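Local structure of VC0179-like protein (Escherichia coli, 4XJ6) at residues E384-R387 with K388-A392. The protein probably joins GTP and ATP into a cyclic GMP-AMP dinucleotide, as a magnesium-dependent nucleotidyltransferase and bacterial homolog of cyclic GMP-AMP synthase. Residues are numbered along the deposited sequence; the frame is centred on the assembly and turned at random.
Sequences EALR and KINEA
Ala385 O is gripped by two amides of the next helical turn: Ile389 N meets it at 3.0 Å in a nearly straight bond (171°), and Lys388 N adds a weak one. The main bond of Lys388 N, 3.1 Å long, goes to Glu384 O. Leu386 O takes Asn390 N at 3.0 Å. Against Leu386 O rests the Ile389 methyl CG2 (3.3 Å), while CG1, anti to the backbone N (chi1 -168°), leads away from the turn; the Ile389 side chain packs on Tyr8, Phe5 and Ala376 of helix 357-377. Helix 382-393 belongs to the C-terminal domain of this cGAS-like enzyme, and it is kinked toward its C-terminal end, where Glu391 N and Ala392 N bond to Lys388 O and Ile389 O, three residues back in place of four. On one flank the CD1 methyl of Leu386 lies 3.4 Å from Asn390 ND2, the two side chains crossing at a slant. Asn390 OD1 bonds to Tyr8 OH, tying the helix to the N-terminal helix 6-10, and ND2 to Val397 O, just past the helix; together they fix the amide's rotation. Along another flank Glu391 CG lies 3.3 Å from Arg387 O, and the Glu391 carboxylate forms a loose salt bridge with Lys388, NZ to OE2 3.3 Å.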
loop_
_atom_site.group_PDB
_atom_site.type_symbol
_atom_site.label_atom_id
_atom_site.label_comp_id
_atom_site.label_asym_id
_atom_site.label_seq_id
_atom_site.Cartn_x
_atom_site.Cartn_y
_atom_site.Cartn_z
ATOM N N GLU A 384 -24.831 -0.599 -25.580
ATOM C CA GLU A 384 -23.633 -1.164 -26.180
ATOM C C GLU A 384 -22.400 -0.403 -25.714
ATOM O O GLU A 384 -21.335 -0.989 -25.510
ATOM C CB GLU A 384 -23.734 -1.136 -27.704
ATOM C CG GLU A 384 -22.486 -1.619 -28.411
ATOM C CD GLU A 384 -22.548 -1.427 -29.910
ATOM O OE1 GLU A 384 -23.665 -1.295 -30.455
ATOM O OE2 GLU A 384 -21.472 -1.404 -30.543
ATOM N N ALA A 385 -22.554 0.906 -25.544
ATOM C CA ALA A 385 -21.470 1.756 -25.076
ATOM C C ALA A 385 -21.066 1.381 -23.656
ATOM O O ALA A 385 -19.881 1.334 -23.328
ATOM C CB ALA A 385 -21.879 3.222 -25.145
ATOM N N LEU A 386 -22.064 1.109 -22.822
ATOM C CA LEU A 386 -21.827 0.759 -21.426
ATOM C C LEU A 386 -21.083 -0.561 -21.303
ATOM O O LEU A 386 -20.073 -0.646 -20.605
ATOM C CB LEU A 386 -23.146 0.683 -20.658
ATOM C CG LEU A 386 -23.044 0.149 -19.230
ATOM C CD1 LEU A 386 -22.185 1.067 -18.368
ATOM C CD2 LEU A 386 -24.424 -0.033 -18.622
ATOM N N ARG A 387 -21.586 -1.588 -21.984
ATOM C CA ARG A 387 -20.951 -2.902 -21.988
ATOM C C ARG A 387 -19.519 -2.847 -22.514
ATOM O O ARG A 387 -18.666 -3.636 -22.105
ATOM C CB ARG A 387 -21.757 -3.890 -22.832
ATOM C CG ARG A 387 -23.086 -4.313 -22.230
ATOM C CD ARG A 387 -23.625 -5.540 -22.950
ATOM N NE ARG A 387 -23.599 -5.363 -24.398
ATOM C CZ ARG A 387 -24.625 -4.913 -25.113
ATOM N NH1 ARG A 387 -25.765 -4.597 -24.511
ATOM N NH2 ARG A 387 -24.514 -4.780 -26.428
ATOM N N LYS A 388 -19.261 -1.914 -23.423
ATOM C CA LYS A 388 -17.949 -1.816 -24.046
ATOM C C LYS A 388 -16.934 -1.172 -23.107
ATOM O O LYS A 388 -15.844 -1.704 -22.903
ATOM C CB LYS A 388 -18.032 -1.024 -25.347
ATOM C CG LYS A 388 -16.870 -1.293 -26.281
ATOM C CD LYS A 388 -16.830 -2.766 -26.646
ATOM C CE LYS A 388 -15.477 -3.172 -27.199
ATOM N NZ LYS A 388 -15.461 -4.583 -27.676
ATOM N N ILE A 389 -17.294 -0.027 -22.534
ATOM C CA ILE A 389 -16.395 0.687 -21.629
ATOM C C ILE A 389 -16.230 -0.082 -20.317
ATOM O O ILE A 389 -15.243 0.094 -19.602
ATOM C CB ILE A 389 -16.902 2.116 -21.342
ATOM C CG1 ILE A 389 -15.821 2.947 -20.648
ATOM C CG2 ILE A 389 -18.178 2.074 -20.518
ATOM C CD1 ILE A 389 -16.116 4.426 -20.600
ATOM N N ASN A 390 -17.197 -0.944 -20.012
ATOM C CA ASN A 390 -17.123 -1.791 -18.827
ATOM C C ASN A 390 -16.204 -2.987 -19.041
ATOM O O ASN A 390 -15.975 -3.773 -18.125
ATOM C CB ASN A 390 -18.517 -2.269 -18.417
ATOM C CG ASN A 390 -19.251 -1.257 -17.560
ATOM O OD1 ASN A 390 -18.740 -0.171 -17.286
ATOM N ND2 ASN A 390 -20.459 -1.609 -17.131
ATOM N N GLU A 391 -15.684 -3.129 -20.255
ATOM C CA GLU A 391 -14.656 -4.129 -20.505
ATOM C C GLU A 391 -13.328 -3.612 -19.976
ATOM O O GLU A 391 -12.404 -4.381 -19.714
ATOM C CB GLU A 391 -14.549 -4.456 -21.993
ATOM C CG GLU A 391 -15.772 -5.154 -22.562
ATOM C CD GLU A 391 -15.655 -5.407 -24.049
ATOM O OE1 GLU A 391 -14.515 -5.504 -24.546
ATOM O OE2 GLU A 391 -16.703 -5.501 -24.723
ATOM N N ALA A 392 -13.250 -2.295 -19.814
ATOM C CA ALA A 392 -12.047 -1.645 -19.318
ATOM C C ALA A 392 -12.053 -1.532 -17.796
ATOM O O ALA A 392 -11.062 -1.852 -17.138
ATOM C CB ALA A 392 -11.901 -0.272 -19.948
#